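Adenosine deaminase 1 (Arthrobacter aurescens, PDB 3RYS) probably catalyses the zinc-dependent hydrolytic deamination of adenine to hypoxanthine, a step in purine salvage. Local coordinates at residues 17-22 with 99-104; 135-140 with 164-169; 264-269 with 300-305. All blocks are in the same frame, centred on the assembly; numbering follows the deposited sequence.

Contact 1: 17-22 with 99-104; sequences ELHLHI and EIMMDP. With ZN (zinc ion), chain C; ADE (adenine), chain D.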
ATOM      1  N   GLU A  17      -3.274   5.796  -5.583  1.00 13.82           N
ATOM      2  CA  GLU A  17      -2.699   5.118  -4.425  1.00 14.94           C
ATOM      3  C   GLU A  17      -1.903   3.885  -4.870  1.00 13.83           C
ATOM      4  O   GLU A  17      -2.458   2.939  -5.430  1.00 11.49           O
ATOM      5  CB  GLU A  17      -3.772   4.753  -3.393  1.00 13.50           C
ATOM      6  CG  GLU A  17      -3.203   4.362  -2.032  1.00 13.17           C
ATOM      7  CD  GLU A  17      -4.227   4.442  -0.904  1.00 13.48           C
ATOM      8  OE1 GLU A  17      -5.438   4.327  -1.179  1.00 13.66           O
ATOM      9  OE2 GLU A  17      -3.814   4.623   0.262  1.00 12.19           O
ATOM     10  N   LEU A  18      -0.595   3.921  -4.627  1.00 12.67           N
ATOM     11  CA  LEU A  18       0.309   2.880  -5.095  1.00 14.31           C
ATOM     12  C   LEU A  18       0.743   1.943  -3.971  1.00 14.50           C
ATOM     13  O   LEU A  18       1.272   0.858  -4.220  1.00 14.60           O
ATOM     14  CB  LEU A  18       1.547   3.510  -5.736  1.00 16.17           C
ATOM     15  CG  LEU A  18       1.313   4.509  -6.868  1.00 15.18           C
ATOM     16  CD1 LEU A  18       2.645   5.014  -7.407  1.00 14.58           C
ATOM     17  CD2 LEU A  18       0.481   3.882  -7.974  1.00 13.98           C
ATOM     18  N   HIS A  19       0.525   2.376  -2.735  1.00 13.65           N
ATOM     19  CA  HIS A  19       0.929   1.610  -1.562  1.00 13.58           C
ATOM     20  C   HIS A  19      -0.284   1.384  -0.664  1.00 13.61           C
ATOM     21  O   HIS A  19      -0.663   2.262   0.118  1.00 12.33           O
ATOM     22  CB  HIS A  19       2.026   2.359  -0.800  1.00 10.30           C
ATOM     23  CG  HIS A  19       2.615   1.589   0.340  1.00 11.82           C
ATOM     24  ND1 HIS A  19       3.920   1.755   0.755  1.00 14.15           N
ATOM     25  CD2 HIS A  19       2.082   0.646   1.151  1.00 11.57           C
ATOM     26  CE1 HIS A  19       4.162   0.955   1.777  1.00 10.88           C
ATOM     27  NE2 HIS A  19       3.064   0.267   2.034  1.00 11.28           N
ATOM     28  N   LEU A  20      -0.896   0.211  -0.783  1.00 10.95           N
ATOM     29  CA  LEU A  20      -2.098  -0.096  -0.022  1.00 10.70           C
ATOM     30  C   LEU A  20      -2.376  -1.587   0.067  1.00 11.72           C
ATOM     31  O   LEU A  20      -2.478  -2.272  -0.952  1.00 12.10           O
ATOM     32  CB  LEU A  20      -3.311   0.602  -0.625  1.00 10.66           C
ATOM     33  CG  LEU A  20      -4.603   0.169   0.063  1.00 10.99           C
ATOM     34  CD1 LEU A  20      -5.391   1.383   0.507  1.00 13.31           C
ATOM     35  CD2 LEU A  20      -5.442  -0.767  -0.812  1.00  9.41           C
ATOM     36  N   HIS A  21      -2.513  -2.077   1.294  1.00 11.93           N
ATOM     37  CA  HIS A  21      -2.814  -3.479   1.540  1.00 10.79           C
ATOM     38  C   HIS A  21      -4.313  -3.672   1.722  1.00 10.99           C
ATOM     39  O   HIS A  21      -4.924  -3.059   2.595  1.00 13.56           O
ATOM     40  CB  HIS A  21      -2.071  -3.955   2.779  1.00 10.38           C
ATOM     41  CG  HIS A  21      -0.604  -3.681   2.736  1.00 12.11           C
ATOM     42  ND1 HIS A  21       0.322  -4.635   2.374  1.00 14.39           N
ATOM     43  CD2 HIS A  21       0.100  -2.556   3.005  1.00 12.98           C
ATOM     44  CE1 HIS A  21       1.533  -4.112   2.426  1.00 14.11           C
ATOM     45  NE2 HIS A  21       1.426  -2.852   2.803  1.00 14.83           N
ATOM     46  N   ILE A  22      -4.907  -4.522   0.895  1.00  9.59           N
ATOM     47  CA  ILE A  22      -6.350  -4.701   0.935  1.00 10.32           C
ATOM     48  C   ILE A  22      -6.820  -5.216   2.297  1.00 11.94           C
ATOM     49  O   ILE A  22      -7.894  -4.847   2.767  1.00 13.40           O
ATOM     50  CB  ILE A  22      -6.852  -5.603  -0.214  1.00  9.62           C
ATOM     51  CG1 ILE A  22      -8.322  -5.306  -0.511  1.00 12.43           C
ATOM     52  CG2 ILE A  22      -6.622  -7.073   0.100  1.00 11.32           C
ATOM     53  CD1 ILE A  22      -8.592  -3.851  -0.831  1.00 11.88           C
ATOM     54  N   GLU A  99      -3.328   0.809  -7.003  1.00 11.79           N
ATOM     55  CA  GLU A  99      -2.541  -0.402  -7.197  1.00 12.96           C
ATOM     56  C   GLU A  99      -2.442  -1.150  -5.874  1.00 13.73           C
ATOM     57  O   GLU A  99      -1.747  -0.729  -4.950  1.00 13.73           O
ATOM     58  CB  GLU A  99      -1.177  -0.084  -7.815  1.00 14.77           C
ATOM     59  CG  GLU A  99      -1.303   0.356  -9.272  1.00 16.41           C
ATOM     60  CD  GLU A  99       0.014   0.738  -9.918  1.00 15.32           C
ATOM     61  OE1 GLU A  99       1.069   0.230  -9.485  1.00 14.46           O
ATOM     62  OE2 GLU A  99      -0.018   1.541 -10.874  1.00 13.52           O
ATOM     63  N   ILE A 100      -3.163  -2.262  -5.799  1.00 14.24           N
ATOM     64  CA  ILE A 100      -3.521  -2.873  -4.527  1.00 11.62           C
ATOM     65  C   ILE A 100      -2.720  -4.124  -4.197  1.00 13.03           C
ATOM     66  O   ILE A 100      -2.622  -5.051  -5.002  1.00 14.79           O
ATOM     67  CB  ILE A 100      -5.019  -3.214  -4.522  1.00 12.91           C
ATOM     68  CG1 ILE A 100      -5.838  -1.941  -4.752  1.00 14.06           C
ATOM     69  CG2 ILE A 100      -5.416  -3.890  -3.221  1.00 12.20           C
ATOM     70  CD1 ILE A 100      -7.228  -2.192  -5.294  1.00 15.00           C
ATOM     71  N   MET A 101      -2.152  -4.146  -2.999  1.00 13.64           N
ATOM     72  CA  MET A 101      -1.424  -5.317  -2.529  1.00 12.09           C
ATOM     73  C   MET A 101      -2.320  -6.313  -1.801  1.00 12.49           C
ATOM     74  O   MET A 101      -3.375  -5.972  -1.259  1.00  9.66           O
ATOM     75  CB  MET A 101      -0.249  -4.916  -1.634  1.00 12.42           C
ATOM     76  CG  MET A 101       1.077  -4.833  -2.365  1.00 13.35           C
ATOM     77  SD  MET A 101       2.416  -4.277  -1.294  1.00 18.32           S
ATOM     78  CE  MET A 101       2.117  -2.515  -1.269  1.00 15.47           C
ATOM     79  N   MET A 102      -1.867  -7.556  -1.792  1.00 13.86           N
ATOM     80  CA  MET A 102      -2.601  -8.640  -1.187  1.00 11.70           C
ATOM     81  C   MET A 102      -1.565  -9.658  -0.741  1.00 13.24           C
ATOM     82  O   MET A 102      -0.573  -9.876  -1.437  1.00 13.78           O
ATOM     83  CB  MET A 102      -3.547  -9.231  -2.222  1.00 12.48           C
ATOM     84  CG  MET A 102      -4.024 -10.635  -1.943  1.00 14.58           C
ATOM     85  SD  MET A 102      -4.883 -11.255  -3.401  1.00 32.15           S
ATOM     86  CE  MET A 102      -5.362 -12.876  -2.818  1.00 24.47           C
ATOM     87  N   ASP A 103      -1.773 -10.255   0.429  1.00 11.54           N
ATOM     88  CA  ASP A 103      -0.850 -11.257   0.949  1.00 10.93           C
ATOM     89  C   ASP A 103      -1.421 -12.655   0.753  1.00 12.79           C
ATOM     90  O   ASP A 103      -2.048 -13.208   1.660  1.00 13.66           O
ATOM     91  CB  ASP A 103      -0.562 -11.024   2.437  1.00 13.26           C
ATOM     92  CG  ASP A 103       0.051  -9.659   2.719  1.00 14.99           C
ATOM     93  OD1 ASP A 103       0.652  -9.065   1.796  1.00 13.95           O
ATOM     94  OD2 ASP A 103      -0.063  -9.186   3.874  1.00 14.82           O
ATOM     95  N   PRO A 104      -1.195 -13.239  -0.431  1.00 12.90           N
ATOM     96  CA  PRO A 104      -1.709 -14.577  -0.739  1.00 14.00           C
ATOM     97  C   PRO A 104      -1.431 -15.558   0.402  1.00 14.93           C
ATOM     98  O   PRO A 104      -2.326 -16.303   0.802  1.00 13.50           O
ATOM     99  CB  PRO A 104      -0.904 -14.979  -1.978  1.00 12.08           C
ATOM    100  CG  PRO A 104      -0.487 -13.710  -2.590  1.00 10.74           C
ATOM    101  CD  PRO A 104      -0.294 -12.739  -1.482  1.00  9.93           C
TER
HETATM  102 ZN    ZN C 344       2.933  -1.310   3.713  1.00 17.39          ZN
HETATM  103  N9  ADE D 345       2.122  -5.558   5.921  1.00 18.84           N
HETATM  104  C8  ADE D 345       1.045  -4.726   5.764  1.00 21.89           C
HETATM  105  N7  ADE D 345       1.337  -3.444   5.832  1.00 20.30           N
HETATM  106  C5  ADE D 345       2.708  -3.439   6.053  1.00 22.54           C
HETATM  107  C6  ADE D 345       3.637  -2.390   6.221  1.00 23.31           C
HETATM  108  N6  ADE D 345       3.291  -1.098   6.192  1.00 21.81           N
HETATM  109  N1  ADE D 345       4.932  -2.724   6.422  1.00 22.49           N
HETATM  110  C2  ADE D 345       5.267  -4.022   6.453  1.00 22.84           C
HETATM  111  N3  ADE D 345       4.488  -5.097   6.306  1.00 21.82           N
HETATM  112  C4  ADE D 345       3.208  -4.732   6.110  1.00 20.84           C
HETATM  113  O   HOH W   1      -0.116  -1.295  -2.872  1.00 11.92           O
HETATM  114  O   HOH W   2      -1.161  -6.760   1.225  1.00 11.18           O
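The HxH zinc motif, H19-L20-H21, follows the first barrel strand and is bridged to strand 95-102 where H21 meets M101. E99 N donates to E17 O at 2.8 Å, M101 N to L20 O, and I22 N to M101 O at 3.0 Å. Between the bonds at E17 and L20 a water accepts from L20 N (2.7 Å) and lies near L18 O and E99 O. The M101 chain bends at chi3 (-79°), which brings CE over one face of the H21 ring; N7 of the adenine sits over the opposite face toward its rim, 3.1 Å above the plane. H19 NE2 and H21 NE2 bind the zinc ion at 2.3 Å, with H199, D280 and adenine N6 completing its shell. H21 ND1 donates in the ring plane to a second water, 2.8 Å away, fixing the ring's rotation and leaving NE2 for the metal. E99 lies alongside L18 CD2 and reaches R220 in a salt bridge and F319 N in a hydrogen bond. An alanine here would probably leave R220 without this carboxylate, F319 N without its acceptor and a gap beside L18. Such paired histidines after the first strand are typical of the zinc-dependent TIM-barrel deaminases.

Contact 2: 135-140 with 164-169; sequences STLLIA and PIAGIG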
ATOM      1  N   SER A 135      -9.289   2.977 -11.746  1.00 16.96           N
ATOM      2  CA  SER A 135      -8.415   2.024 -12.427  1.00 16.44           C
ATOM      3  C   SER A 135      -7.672   1.211 -11.381  1.00 15.91           C
ATOM      4  O   SER A 135      -7.280   1.748 -10.346  1.00 15.83           O
ATOM      5  CB  SER A 135      -7.395   2.758 -13.294  1.00 16.84           C
ATOM      6  OG  SER A 135      -8.018   3.421 -14.372  1.00 28.12           O
ATOM      7  N   THR A 136      -7.459  -0.074 -11.639  1.00 15.55           N
ATOM      8  CA  THR A 136      -6.838  -0.920 -10.625  1.00 16.80           C
ATOM      9  C   THR A 136      -5.825  -1.926 -11.157  1.00 16.48           C
ATOM     10  O   THR A 136      -5.968  -2.445 -12.263  1.00 16.49           O
ATOM     11  CB  THR A 136      -7.895  -1.686  -9.809  1.00 14.38           C
ATOM     12  OG1 THR A 136      -8.661  -2.524 -10.683  1.00 14.23           O
ATOM     13  CG2 THR A 136      -8.816  -0.714  -9.089  1.00 14.65           C
ATOM     14  N   LEU A 137      -4.799  -2.186 -10.349  1.00 15.55           N
ATOM     15  CA  LEU A 137      -3.854  -3.268 -10.601  1.00 15.67           C
ATOM     16  C   LEU A 137      -3.719  -4.127  -9.344  1.00 17.93           C
ATOM     17  O   LEU A 137      -3.714  -3.613  -8.223  1.00 18.39           O
ATOM     18  CB  LEU A 137      -2.484  -2.727 -11.030  1.00 13.56           C
ATOM     19  CG  LEU A 137      -2.303  -2.304 -12.495  1.00 15.36           C
ATOM     20  CD1 LEU A 137      -2.920  -3.321 -13.461  1.00 12.80           C
ATOM     21  CD2 LEU A 137      -2.872  -0.921 -12.745  1.00 16.69           C
ATOM     22  N   LEU A 138      -3.623  -5.439  -9.532  1.00 14.12           N
ATOM     23  CA  LEU A 138      -3.476  -6.342  -8.401  1.00 13.93           C
ATOM     24  C   LEU A 138      -2.019  -6.754  -8.228  1.00 15.41           C
ATOM     25  O   LEU A 138      -1.382  -7.248  -9.161  1.00 16.16           O
ATOM     26  CB  LEU A 138      -4.365  -7.577  -8.571  1.00 14.41           C
ATOM     27  CG  LEU A 138      -4.448  -8.505  -7.357  1.00 14.30           C
ATOM     28  CD1 LEU A 138      -4.689  -7.699  -6.082  1.00 13.48           C
ATOM     29  CD2 LEU A 138      -5.530  -9.557  -7.544  1.00 11.22           C
ATOM     30  N   ILE A 139      -1.495  -6.540  -7.029  1.00 13.89           N
ATOM     31  CA  ILE A 139      -0.122  -6.907  -6.723  1.00 12.34           C
ATOM     32  C   ILE A 139      -0.081  -7.957  -5.628  1.00 11.18           C
ATOM     33  O   ILE A 139      -0.556  -7.727  -4.518  1.00 12.99           O
ATOM     34  CB  ILE A 139       0.697  -5.685  -6.287  1.00 14.23           C
ATOM     35  CG1 ILE A 139       0.987  -4.796  -7.493  1.00 13.50           C
ATOM     36  CG2 ILE A 139       2.007  -6.111  -5.631  1.00 12.71           C
ATOM     37  CD1 ILE A 139       1.941  -3.672  -7.185  1.00 20.37           C
ATOM     38  N   ALA A 140       0.475  -9.119  -5.948  1.00 13.48           N
ATOM     39  CA  ALA A 140       0.653 -10.167  -4.953  1.00 11.99           C
ATOM     40  C   ALA A 140       1.908  -9.882  -4.141  1.00 12.60           C
ATOM     41  O   ALA A 140       3.014  -9.827  -4.688  1.00 12.05           O
ATOM     42  CB  ALA A 140       0.740 -11.526  -5.618  1.00 11.76           C
ATOM     43  N   PRO A 164      -4.764 -12.761 -12.159  1.00 23.66           N
ATOM     44  CA  PRO A 164      -4.738 -11.400 -12.712  1.00 19.83           C
ATOM     45  C   PRO A 164      -3.821 -10.458 -11.937  1.00 20.08           C
ATOM     46  O   PRO A 164      -4.263  -9.384 -11.520  1.00 16.20           O
ATOM     47  CB  PRO A 164      -6.193 -10.928 -12.563  1.00 18.02           C
ATOM     48  CG  PRO A 164      -6.993 -12.146 -12.286  1.00 15.84           C
ATOM     49  CD  PRO A 164      -6.078 -13.092 -11.583  1.00 22.96           C
ATOM     50  N   ILE A 165      -2.563 -10.845 -11.751  1.00 18.98           N
ATOM     51  CA  ILE A 165      -1.608  -9.986 -11.060  1.00 17.71           C
ATOM     52  C   ILE A 165      -0.748  -9.214 -12.055  1.00 19.37           C
ATOM     53  O   ILE A 165      -0.353  -9.748 -13.093  1.00 21.33           O
ATOM     54  CB  ILE A 165      -0.710 -10.783 -10.080  1.00 17.87           C
ATOM     55  CG1 ILE A 165       0.046 -11.896 -10.811  1.00 20.54           C
ATOM     56  CG2 ILE A 165      -1.540 -11.368  -8.954  1.00 16.30           C
ATOM     57  CD1 ILE A 165       0.948 -12.715  -9.907  1.00 15.71           C
ATOM     58  N   ALA A 166      -0.471  -7.955 -11.735  1.00 17.10           N
ATOM     59  CA  ALA A 166       0.343  -7.104 -12.591  1.00 13.02           C
ATOM     60  C   ALA A 166       1.792  -7.093 -12.121  1.00 15.81           C
ATOM     61  O   ALA A 166       2.711  -6.819 -12.893  1.00 18.72           O
ATOM     62  CB  ALA A 166      -0.217  -5.693 -12.601  1.00 11.79           C
ATOM     63  N   GLY A 167       1.993  -7.389 -10.845  1.00 16.32           N
ATOM     64  CA  GLY A 167       3.319  -7.333 -10.265  1.00 14.98           C
ATOM     65  C   GLY A 167       3.419  -8.048  -8.934  1.00 14.69           C
ATOM     66  O   GLY A 167       2.456  -8.643  -8.446  1.00 14.28           O
ATOM     67  N   ILE A 168       4.600  -7.974  -8.338  1.00 13.83           N
ATOM     68  CA  ILE A 168       4.891  -8.695  -7.112  1.00 14.03           C
ATOM     69  C   ILE A 168       5.426  -7.732  -6.067  1.00 15.94           C
ATOM     70  O   ILE A 168       6.092  -6.751  -6.402  1.00 15.09           O
ATOM     71  CB  ILE A 168       5.912  -9.812  -7.380  1.00 13.28           C
ATOM     72  CG1 ILE A 168       5.231 -10.961  -8.117  1.00 15.04           C
ATOM     73  CG2 ILE A 168       6.540 -10.302  -6.098  1.00 16.94           C
ATOM     74  CD1 ILE A 168       6.042 -12.233  -8.125  1.00 28.94           C
ATOM     75  N   GLY A 169       5.117  -8.005  -4.803  1.00 14.21           N
ATOM     76  CA  GLY A 169       5.519  -7.135  -3.716  1.00 11.60           C
ATOM     77  C   GLY A 169       6.199  -7.905  -2.607  1.00 12.19           C
ATOM     78  O   GLY A 169       6.304  -9.125  -2.661  1.00 11.58           O
TER
HETATM   79  O   HOH W   3      -3.561  -6.539 -12.127  1.00 15.74           O
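L138 and A166 make the first firm link between strand 135-143 and the chain leading into strand 167-171: A166 N donates to L138 O at 2.8 Å, in a nearly straight bond (167° at the hydrogen). The same oxygen also receives a CA-H contact from I165. Further on, A140 uses both of its peptide atoms. Its N gives a longer bond to G167 O, 3.2 Å, and its O accepts from G169 N at 2.8 Å. At the other end, ahead of the regular pairing, a water stands in for a direct bond, accepting from L138 N and donating to P164 O at 3.0 Å.

Around these bonds the side chains are small or branched. A166 CB rests against L137 CD1, 3.7 Å away. I165 carries CG1 in the crowded position between its backbone N and carbonyl carbon (chi1 57°), which leaves CG2 anti to the carbonyl carbon and 4.0 Å from A140 CB. I139 sends CG2 over the backbone at I168 and G169, approaching G169 N to 3.7 Å; a side chain at G169 would crowd this methyl.

The axes of the short segments 135-140 and 167-169 are turned 45° from each other, in keeping with the twist of a barrel sheet. A140 and I168 point to the face covered by helix 148-160, where L158 touches A140 and I165 while L155 touches I168. I139 is on the other face and packs on M101 of strand 95-102, which also flanks L137 through E99. Helix 114-125 closes over L138 with V121 and L125. Strand 135-143, helix 148-160 and strand 167-171 thus form a beta-alpha-beta unit of the TIM barrel, bordered by strand 95-102 and helix 114-125.

Contact 3: 264-269 with 300-305; sequences PLPEML and LEFSVP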
ATOM      1  N   PRO A 264       9.655  13.234   7.713  1.00 18.86           N
ATOM      2  CA  PRO A 264      10.634  13.669   6.706  1.00 18.64           C
ATOM      3  C   PRO A 264      10.016  14.042   5.368  1.00 17.90           C
ATOM      4  O   PRO A 264      10.714  14.609   4.535  1.00 22.52           O
ATOM      5  CB  PRO A 264      11.512  12.428   6.506  1.00 18.54           C
ATOM      6  CG  PRO A 264      11.211  11.525   7.660  1.00 20.14           C
ATOM      7  CD  PRO A 264       9.800  11.805   8.033  1.00 19.11           C
ATOM      8  N   LEU A 265       8.743  13.724   5.157  1.00 18.85           N
ATOM      9  CA  LEU A 265       8.116  13.950   3.854  1.00 17.87           C
ATOM     10  C   LEU A 265       8.403  15.324   3.231  1.00 17.30           C
ATOM     11  O   LEU A 265       8.794  15.404   2.068  1.00 18.61           O
ATOM     12  CB  LEU A 265       6.608  13.700   3.908  1.00 15.18           C
ATOM     13  CG  LEU A 265       5.988  13.825   2.518  1.00 14.33           C
ATOM     14  CD1 LEU A 265       6.528  12.727   1.623  1.00 13.99           C
ATOM     15  CD2 LEU A 265       4.471  13.787   2.573  1.00 14.27           C
ATOM     16  N   PRO A 266       8.204  16.410   3.999  1.00 20.95           N
ATOM     17  CA  PRO A 266       8.467  17.742   3.438  1.00 18.67           C
ATOM     18  C   PRO A 266       9.897  17.861   2.917  1.00 17.37           C
ATOM     19  O   PRO A 266      10.106  18.324   1.800  1.00 18.40           O
ATOM     20  CB  PRO A 266       8.273  18.675   4.640  1.00 13.49           C
ATOM     21  CG  PRO A 266       7.402  17.925   5.577  1.00 15.80           C
ATOM     22  CD  PRO A 266       7.735  16.476   5.396  1.00 18.42           C
ATOM     23  N   GLU A 267      10.862  17.441   3.728  1.00 17.09           N
ATOM     24  CA  GLU A 267      12.271  17.503   3.358  1.00 19.48           C
ATOM     25  C   GLU A 267      12.574  16.613   2.150  1.00 19.49           C
ATOM     26  O   GLU A 267      13.369  16.983   1.277  1.00 15.68           O
ATOM     27  CB  GLU A 267      13.151  17.106   4.550  1.00 18.52           C
ATOM     28  CG  GLU A 267      14.652  17.147   4.266  1.00 25.00           C
ATOM     29  CD  GLU A 267      15.503  16.742   5.470  1.00 28.66           C
ATOM     30  OE1 GLU A 267      14.941  16.268   6.480  1.00 26.48           O
ATOM     31  OE2 GLU A 267      16.742  16.897   5.401  1.00 30.70           O
ATOM     32  N   MET A 268      11.934  15.444   2.107  1.00 16.28           N
ATOM     33  CA  MET A 268      12.122  14.487   1.017  1.00 17.74           C
ATOM     34  C   MET A 268      11.650  15.084  -0.302  1.00 17.46           C
ATOM     35  O   MET A 268      12.293  14.924  -1.345  1.00 13.56           O
ATOM     36  CB  MET A 268      11.361  13.186   1.297  1.00 16.80           C
ATOM     37  CG  MET A 268      11.868  12.401   2.500  1.00 17.21           C
ATOM     38  SD  MET A 268      10.809  11.004   2.934  1.00 19.23           S
ATOM     39  CE  MET A 268      11.378   9.746   1.783  1.00 13.83           C
ATOM     40  N   LEU A 269      10.512  15.768  -0.245  1.00 17.76           N
ATOM     41  CA  LEU A 269       9.968  16.445  -1.408  1.00 17.14           C
ATOM     42  C   LEU A 269      10.897  17.581  -1.823  1.00 17.80           C
ATOM     43  O   LEU A 269      11.273  17.691  -2.990  1.00 20.62           O
ATOM     44  CB  LEU A 269       8.571  16.977  -1.104  1.00 14.08           C
ATOM     45  CG  LEU A 269       7.769  17.537  -2.276  1.00 15.39           C
ATOM     46  CD1 LEU A 269       7.528  16.465  -3.329  1.00 14.41           C
ATOM     47  CD2 LEU A 269       6.450  18.111  -1.780  1.00 16.72           C
ATOM     48  N   LEU A 300       1.730  19.864   8.688  1.00 20.45           N
ATOM     49  CA  LEU A 300       3.000  20.196   8.045  1.00 17.73           C
ATOM     50  C   LEU A 300       2.880  21.338   7.037  1.00 23.28           C
ATOM     51  O   LEU A 300       3.835  21.648   6.320  1.00 21.37           O
ATOM     52  CB  LEU A 300       3.612  18.957   7.388  1.00 22.55           C
ATOM     53  CG  LEU A 300       4.205  17.929   8.357  1.00 21.54           C
ATOM     54  CD1 LEU A 300       4.582  16.637   7.646  1.00 15.31           C
ATOM     55  CD2 LEU A 300       5.409  18.519   9.072  1.00 17.15           C
ATOM     56  N   GLU A 301       1.697  21.950   6.988  1.00 22.30           N
ATOM     57  CA  GLU A 301       1.450  23.153   6.191  1.00 19.98           C
ATOM     58  C   GLU A 301       1.735  22.994   4.701  1.00 17.07           C
ATOM     59  O   GLU A 301       2.213  23.921   4.049  1.00 15.28           O
ATOM     60  CB  GLU A 301       2.243  24.333   6.746  1.00 24.89           C
ATOM     61  CG  GLU A 301       2.382  24.321   8.257  1.00 35.38           C
ATOM     62  CD  GLU A 301       2.793  25.668   8.797  1.00 50.99           C
ATOM     63  OE1 GLU A 301       2.169  26.668   8.389  1.00 57.23           O
ATOM     64  OE2 GLU A 301       3.731  25.735   9.621  1.00 54.23           O
ATOM     65  N   PHE A 302       1.433  21.819   4.167  1.00 17.38           N
ATOM     66  CA  PHE A 302       1.545  21.582   2.739  1.00 17.73           C
ATOM     67  C   PHE A 302       0.609  22.494   1.958  1.00 20.28           C
ATOM     68  O   PHE A 302      -0.575  22.602   2.276  1.00 25.36           O
ATOM     69  CB  PHE A 302       1.237  20.120   2.426  1.00 16.67           C
ATOM     70  CG  PHE A 302       2.410  19.214   2.608  1.00 19.25           C
ATOM     71  CD1 PHE A 302       3.006  19.074   3.849  1.00 21.84           C
ATOM     72  CD2 PHE A 302       2.931  18.512   1.538  1.00 19.13           C
ATOM     73  CE1 PHE A 302       4.097  18.246   4.017  1.00 18.71           C
ATOM     74  CE2 PHE A 302       4.021  17.683   1.702  1.00 16.91           C
ATOM     75  CZ  PHE A 302       4.603  17.549   2.942  1.00 17.35           C
ATOM     76  N   SER A 303       1.148  23.147   0.933  1.00 16.25           N
ATOM     77  CA  SER A 303       0.365  24.027   0.076  1.00 17.34           C
ATOM     78  C   SER A 303      -0.353  23.245  -1.020  1.00 19.99           C
ATOM     79  O   SER A 303      -0.065  22.070  -1.250  1.00 19.29           O
ATOM     80  CB  SER A 303       1.276  25.061  -0.577  1.00 19.00           C
ATOM     81  OG  SER A 303       2.080  24.452  -1.575  1.00 19.81           O
ATOM     82  N   VAL A 304      -1.281  23.908  -1.703  1.00 17.18           N
ATOM     83  CA  VAL A 304      -1.984  23.302  -2.828  1.00 19.10           C
ATOM     84  C   VAL A 304      -1.011  22.819  -3.911  1.00 18.98           C
ATOM     85  O   VAL A 304      -1.090  21.669  -4.350  1.00 16.59           O
ATOM     86  CB  VAL A 304      -3.035  24.267  -3.437  1.00 19.23           C
ATOM     87  CG1 VAL A 304      -3.480  23.779  -4.806  1.00 21.99           C
ATOM     88  CG2 VAL A 304      -4.226  24.421  -2.505  1.00 15.05           C
ATOM     89  N   PRO A 305      -0.092  23.698  -4.349  1.00 21.39           N
ATOM     90  CA  PRO A 305       0.907  23.299  -5.347  1.00 17.54           C
ATOM     91  C   PRO A 305       1.776  22.146  -4.853  1.00 19.27           C
ATOM     92  O   PRO A 305       2.186  21.298  -5.645  1.00 20.79           O
ATOM     93  CB  PRO A 305       1.761  24.559  -5.511  1.00 19.68           C
ATOM     94  CG  PRO A 305       0.867  25.679  -5.105  1.00 18.77           C
ATOM     95  CD  PRO A 305       0.003  25.130  -4.014  1.00 21.13           C
TER
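Within 264-269, whose L265, P266 and L269 meet L300 and F302, M268 N bonds to P264 O at 2.8 Å, the shorter of the two backbone bonds there. L269 N to L265 O follows at 2.9 Å. These two bonds lie early in helix 265-270, and L265 N is held separately by H263 ND1. P266, with no N-H, is readily accommodated near the start of a helix, where that N-H would probably have no helical acceptor.

The ring of F302 gathers the contact with its outer atoms. CZ meets L265 CD2 at 3.8 Å, CE1 meets P266 CG at 3.7 Å, and CE2 has a looser neighbour, L269 CD2, at 4.3 Å. All three carbons approach the ring obliquely. The F302 side chain crosses those of L265 and P266 at about a right angle. P266 CG is shared: L300 CD1 also reaches it, at 3.7 Å. L300 CB in turn lies in the plane of the F302 ring, at its edge.

The backbone around F302 is shaped by two helix ends. E301, with positive phi (58°), is where the chain leaves helix 289-300, and S303 is the N-cap of helix 304-317. Its OG caps a backbone N just beyond 305, while S303 N bonds to E306 OE1, the reciprocal pattern of a capping box. Farther out, L296 touches both L265 and F302, L310 touches L269 and F302, and V275 and V277 back L265.

Between the two segments the chemistry is apolar alone, and the 202 Å² they bury is modest. The fit here probably depends on side-chain shape rather than directed bonds; the polar bonds described stay within or at the ends of the separate helices.

Contacts 1 and 2 are neighbours in the barrel sheet, their centres about 8 Å apart. They meet where strand 95-102 of contact 1 pairs with strand 135-143 of contact 2: I100 probably bonds through its backbone to L137 and I139. Both are buried and rest on main-chain hydrogen bonds, but contact 1 adds the metal and adenine near the chain's centre, whereas contact 2 is mainly sheet pairing and aliphatic packing. Contact 3 stands apart, its centre about 24 Å from that of contact 1 and about 29 Å from that of contact 2. Partly buried on the outer helical layer, it packs helix 265-270 on the end of helix 289-300 and the turn after it.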